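Local coordinates for probable secreted solute-binding lipoprotein (Streptomyces coelicolor, PDB 3I3V) that probably captures a solute outside the cell as the lipid-anchored binding protein of a membrane transport system, at residues A123-L135 / E240-L252. Numbering follows the deposited sequence.
Sequences ATNWPVAYNRALL and EEAAVQSAMSSAL
The Met248 side chain, a selenomethionine in this crystal, crosses Trp126 obliquely: Met248 CG sits over one face of the indole, 3.4 Å from Trp126 CE3, in a CH-pi contact set off toward the rim. With Trp126 CG anti to the backbone N (chi1 -160°), the ring is carried beside the 247-248 backbone, and the peptide carbon of Ala247 covers the same face as Met248 CG. The selenium stands obliquely to the six-membered ring, a Met-aromatic contact, and the bend at chi3 (80°) sends Met248 CE on to Thr124, 3.6 Å from Thr124 CG2. With an alanine at Trp126, the Met248 side chain would probably lose its aromatic surface and a gap would open beside the Ala247 backbone. Ser246 OG comes up near the ring plane, at the edge by Trp126 CD1, and a water that accepts from this hydroxyl donates to Trp126 O.

Beyond this point the segments illustrate how antiparallel pairing fixes which side chains share a face. Ala129 and Gln245 form a hydrogen-bonded pair, Ala129 N reaching Gln245 O at 2.9 Å, and Asn131 N binds Ala243 O at 2.8 Å. Val128, Tyr130 and Val244 therefore share one face: the valines meet obliquely, Val128 CG1 to Val244 CG1 at 3.6 Å, while Val244 and Tyr130 lie side by side, pointing the same way, with Val244 CG2 3.8 Å from Tyr130 CD1. Back at the Trp126 end, Asn125 O accepts a hydrogen bond from Ser249 N in the first turn of helix 249-252, whose Leu252 slides past Pro127.

Strand 122-131 is thus joined to strand 242-246 within a mixed sheet of this periplasmic-binding-protein-like fold. Strand 163-166 flanks 242-246 in parallel, helix 172-182 packs on Trp126 and Ser246, and helix 230-238 lies against Gln245 and Ala247.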
loop_
_atom_site.group_PDB
_atom_site.type_symbol
_atom_site.label_atom_id
_atom_site.label_comp_id
_atom_site.label_asym_id
_atom_site.label_seq_id
_atom_site.Cartn_x
_atom_site.Cartn_y
_atom_site.Cartn_z
ATOM N N ALA C 123 -28.634 -37.731 -20.188
ATOM C CA ALA C 123 -28.410 -38.985 -19.486
ATOM C C ALA C 123 -29.732 -39.662 -19.165
ATOM O O ALA C 123 -30.801 -39.140 -19.483
ATOM C CB ALA C 123 -27.635 -38.736 -18.196
ATOM N N THR C 124 -29.655 -40.833 -18.543
ATOM C CA THR C 124 -30.860 -41.545 -18.164
ATOM C C THR C 124 -30.703 -42.183 -16.804
ATOM O O THR C 124 -29.650 -42.746 -16.488
ATOM C CB THR C 124 -31.217 -42.677 -19.138
ATOM O OG1 THR C 124 -31.319 -42.165 -20.469
ATOM C CG2 THR C 124 -32.543 -43.304 -18.729
ATOM N N ASN C 125 -31.752 -42.051 -16.000
ATOM C CA ASN C 125 -31.826 -42.664 -14.688
ATOM C C ASN C 125 -32.912 -43.690 -14.962
ATOM O O ASN C 125 -33.976 -43.342 -15.472
ATOM C CB ASN C 125 -32.287 -41.674 -13.626
ATOM C CG ASN C 125 -31.217 -41.400 -12.592
ATOM O OD1 ASN C 125 -30.408 -40.484 -12.743
ATOM N ND2 ASN C 125 -31.194 -42.211 -11.537
ATOM N N TRP C 126 -32.635 -44.948 -14.647
ATOM C CA TRP C 126 -33.567 -46.045 -14.911
ATOM C C TRP C 126 -33.770 -46.831 -13.619
ATOM O O TRP C 126 -33.208 -47.912 -13.453
ATOM C CB TRP C 126 -32.937 -46.950 -15.973
ATOM C CG TRP C 126 -33.841 -47.854 -16.741
ATOM C CD1 TRP C 126 -34.814 -48.676 -16.248
ATOM C CD2 TRP C 126 -33.775 -48.110 -18.148
ATOM N NE1 TRP C 126 -35.354 -49.434 -17.261
ATOM C CE2 TRP C 126 -34.732 -49.108 -18.437
ATOM C CE3 TRP C 126 -32.995 -47.593 -19.193
ATOM C CZ2 TRP C 126 -34.932 -49.598 -19.733
ATOM C CZ3 TRP C 126 -33.193 -48.079 -20.483
ATOM C CH2 TRP C 126 -34.153 -49.073 -20.741
ATOM N N PRO C 127 -34.583 -46.301 -12.689
ATOM C CA PRO C 127 -34.835 -46.974 -11.409
ATOM C C PRO C 127 -36.058 -47.901 -11.345
ATOM O O PRO C 127 -36.727 -48.162 -12.348
ATOM C CB PRO C 127 -34.976 -45.803 -10.452
ATOM C CG PRO C 127 -35.790 -44.836 -11.302
ATOM C CD PRO C 127 -35.126 -44.928 -12.675
ATOM N N VAL C 128 -36.336 -48.381 -10.137
ATOM C CA VAL C 128 -37.472 -49.253 -9.877
ATOM C C VAL C 128 -38.515 -48.484 -9.065
ATOM O O VAL C 128 -38.214 -47.960 -7.992
ATOM C CB VAL C 128 -37.054 -50.507 -9.071
ATOM C CG1 VAL C 128 -38.234 -51.444 -8.935
ATOM C CG2 VAL C 128 -35.897 -51.214 -9.756
ATOM N N ALA C 129 -39.734 -48.415 -9.589
ATOM C CA ALA C 129 -40.832 -47.722 -8.929
ATOM C C ALA C 129 -41.721 -48.732 -8.196
ATOM O O ALA C 129 -42.081 -49.770 -8.757
ATOM C CB ALA C 129 -41.650 -46.950 -9.962
ATOM N N TYR C 130 -42.061 -48.412 -6.946
ATOM C CA TYR C 130 -42.895 -49.262 -6.092
ATOM C C TYR C 130 -44.171 -48.528 -5.674
ATOM O O TYR C 130 -44.115 -47.471 -5.044
ATOM C CB TYR C 130 -42.123 -49.662 -4.827
ATOM C CG TYR C 130 -40.843 -50.437 -5.084
ATOM C CD1 TYR C 130 -40.829 -51.827 -5.051
ATOM C CD2 TYR C 130 -39.646 -49.774 -5.360
ATOM C CE1 TYR C 130 -39.658 -52.542 -5.282
ATOM C CE2 TYR C 130 -38.472 -50.481 -5.592
ATOM C CZ TYR C 130 -38.486 -51.865 -5.550
ATOM O OH TYR C 130 -37.329 -52.573 -5.768
ATOM N N ASN C 131 -45.319 -49.091 -6.026
ATOM C CA ASN C 131 -46.602 -48.490 -5.680
ATOM C C ASN C 131 -46.932 -48.839 -4.218
ATOM O O ASN C 131 -47.228 -49.987 -3.896
ATOM C CB ASN C 131 -47.679 -49.009 -6.650
ATOM C CG ASN C 131 -49.061 -48.438 -6.362
ATOM O OD1 ASN C 131 -49.917 -48.384 -7.249
ATOM N ND2 ASN C 131 -49.293 -48.030 -5.120
ATOM N N ARG C 132 -46.862 -47.846 -3.335
ATOM C CA ARG C 132 -47.129 -48.047 -1.909
ATOM C C ARG C 132 -48.565 -48.422 -1.584
ATOM O O ARG C 132 -48.816 -49.310 -0.774
ATOM C CB ARG C 132 -46.752 -46.795 -1.125
ATOM C CG ARG C 132 -45.329 -46.784 -0.630
ATOM C CD ARG C 132 -45.151 -47.785 0.485
ATOM N NE ARG C 132 -43.818 -47.704 1.070
ATOM C CZ ARG C 132 -43.413 -48.451 2.085
ATOM N NH1 ARG C 132 -44.244 -49.334 2.623
ATOM N NH2 ARG C 132 -42.184 -48.318 2.562
ATOM N N ALA C 133 -49.510 -47.730 -2.203
ATOM C CA ALA C 133 -50.912 -48.019 -1.967
ATOM C C ALA C 133 -51.163 -49.509 -2.157
ATOM O O ALA C 133 -51.875 -50.131 -1.371
ATOM C CB ALA C 133 -51.780 -47.220 -2.920
ATOM N N LEU C 134 -50.571 -50.086 -3.196
ATOM C CA LEU C 134 -50.761 -51.507 -3.469
ATOM C C LEU C 134 -49.948 -52.412 -2.538
ATOM O O LEU C 134 -50.393 -53.507 -2.197
ATOM C CB LEU C 134 -50.443 -51.808 -4.939
ATOM C CG LEU C 134 -51.508 -51.371 -5.960
ATOM C CD1 LEU C 134 -52.724 -52.266 -5.867
ATOM C CD2 LEU C 134 -51.912 -49.929 -5.701
ATOM N N LEU C 135 -48.764 -51.966 -2.125
ATOM C CA LEU C 135 -47.953 -52.763 -1.210
ATOM C C LEU C 135 -48.661 -52.797 0.144
ATOM O O LEU C 135 -48.567 -53.783 0.882
ATOM C CB LEU C 135 -46.546 -52.173 -1.046
ATOM C CG LEU C 135 -45.565 -52.296 -2.222
ATOM C CD1 LEU C 135 -44.214 -51.702 -1.834
ATOM C CD2 LEU C 135 -45.416 -53.757 -2.617
ATOM N N GLU C 240 -52.848 -49.452 -12.043
ATOM C CA GLU C 240 -52.572 -50.097 -10.776
ATOM C C GLU C 240 -52.991 -51.559 -10.710
ATOM O O GLU C 240 -53.622 -51.988 -9.742
ATOM C CB GLU C 240 -53.228 -49.316 -9.633
ATOM C CG GLU C 240 -52.683 -47.910 -9.458
ATOM C CD GLU C 240 -53.325 -47.173 -8.301
ATOM O OE1 GLU C 240 -54.559 -47.004 -8.319
ATOM O OE2 GLU C 240 -52.600 -46.761 -7.372
ATOM N N GLU C 241 -52.648 -52.320 -11.745
ATOM C CA GLU C 241 -52.943 -53.748 -11.766
ATOM C C GLU C 241 -51.675 -54.484 -11.315
ATOM O O GLU C 241 -51.725 -55.640 -10.904
ATOM C CB GLU C 241 -53.368 -54.199 -13.167
ATOM C CG GLU C 241 -54.686 -53.590 -13.632
ATOM C CD GLU C 241 -55.850 -53.884 -12.683
ATOM O OE1 GLU C 241 -56.075 -55.071 -12.354
ATOM O OE2 GLU C 241 -56.547 -52.928 -12.272
ATOM N N ALA C 242 -50.541 -53.796 -11.404
ATOM C CA ALA C 242 -49.255 -54.346 -10.970
ATOM C C ALA C 242 -48.644 -53.263 -10.089
ATOM O O ALA C 242 -48.822 -52.083 -10.355
ATOM C CB ALA C 242 -48.356 -54.642 -12.163
ATOM N N ALA C 243 -47.920 -53.668 -9.052
ATOM C CA ALA C 243 -47.340 -52.725 -8.104
ATOM C C ALA C 243 -45.880 -52.322 -8.299
ATOM O O ALA C 243 -45.430 -51.338 -7.712
ATOM C CB ALA C 243 -47.524 -53.267 -6.697
ATOM N N VAL C 244 -45.122 -53.068 -9.095
ATOM C CA VAL C 244 -43.718 -52.712 -9.287
ATOM C C VAL C 244 -43.360 -52.603 -10.756
ATOM O O VAL C 244 -43.848 -53.367 -11.591
ATOM C CB VAL C 244 -42.773 -53.732 -8.635
ATOM C CG1 VAL C 244 -41.327 -53.231 -8.729
ATOM C CG2 VAL C 244 -43.163 -53.954 -7.182
ATOM N N GLN C 245 -42.486 -51.656 -11.070
ATOM C CA GLN C 245 -42.084 -51.462 -12.448
ATOM C C GLN C 245 -40.731 -50.808 -12.573
ATOM O O GLN C 245 -40.505 -49.744 -12.000
ATOM C CB GLN C 245 -43.101 -50.578 -13.164
ATOM C CG GLN C 245 -42.719 -50.245 -14.582
ATOM C CD GLN C 245 -43.579 -49.142 -15.170
ATOM O OE1 GLN C 245 -43.859 -49.131 -16.368
ATOM N NE2 GLN C 245 -43.996 -48.207 -14.328
ATOM N N SER C 246 -39.830 -51.442 -13.315
ATOM C CA SER C 246 -38.521 -50.859 -13.557
ATOM C C SER C 246 -38.663 -50.107 -14.882
ATOM O O SER C 246 -39.133 -50.671 -15.869
ATOM C CB SER C 246 -37.469 -51.947 -13.708
ATOM O OG SER C 246 -36.239 -51.370 -14.099
ATOM N N ALA C 247 -38.269 -48.844 -14.932
ATOM C CA ALA C 247 -38.422 -48.131 -16.187
ATOM C C ALA C 247 -37.657 -46.816 -16.233
ATOM O O ALA C 247 -37.385 -46.225 -15.196
ATOM C CB ALA C 247 -39.896 -47.881 -16.441
HETATM N N MSE C 248 -37.312 -46.367 -17.439
HETATM C CA MSE C 248 -36.599 -45.106 -17.611
HETATM C C MSE C 248 -37.379 -44.014 -16.880
HETATM O O MSE C 248 -38.608 -44.033 -16.868
HETATM C CB MSE C 248 -36.523 -44.734 -19.090
HETATM C CG MSE C 248 -35.686 -45.657 -19.965
HETATM SE SE MSE C 248 -35.773 -45.100 -21.840
HETATM C CE MSE C 248 -34.478 -43.663 -21.706
ATOM N N SER C 249 -36.677 -43.060 -16.277
ATOM C CA SER C 249 -37.368 -41.991 -15.575
ATOM C C SER C 249 -38.315 -41.272 -16.548
ATOM O O SER C 249 -39.367 -40.778 -16.147
ATOM C CB SER C 249 -36.362 -41.008 -14.960
ATOM O OG SER C 249 -35.547 -40.411 -15.951
ATOM N N SER C 250 -37.946 -41.237 -17.827
ATOM C CA SER C 250 -38.771 -40.589 -18.845
ATOM C C SER C 250 -40.141 -41.249 -18.960
ATOM O O SER C 250 -41.117 -40.597 -19.330
ATOM C CB SER C 250 -38.084 -40.620 -20.214
ATOM O OG SER C 250 -36.934 -39.795 -20.219
ATOM N N ALA C 251 -40.212 -42.545 -18.666
ATOM C CA ALA C 251 -41.487 -43.251 -18.720
ATOM C C ALA C 251 -42.220 -42.991 -17.404
ATOM O O ALA C 251 -43.441 -42.831 -17.385
ATOM C CB ALA C 251 -41.266 -44.740 -18.921
ATOM N N LEU C 252 -41.461 -42.939 -16.311
ATOM C CA LEU C 252 -42.013 -42.679 -14.984
ATOM C C LEU C 252 -42.628 -41.284 -14.923
ATOM O O LEU C 252 -43.519 -41.012 -14.109
ATOM C CB LEU C 252 -40.913 -42.792 -13.924
ATOM C CG LEU C 252 -40.690 -44.132 -13.218
ATOM C CD1 LEU C 252 -41.493 -45.226 -13.879
ATOM C CD2 LEU C 252 -39.211 -44.448 -13.225
HETATM O O HOH W 1 -34.089 -50.438 -12.944
#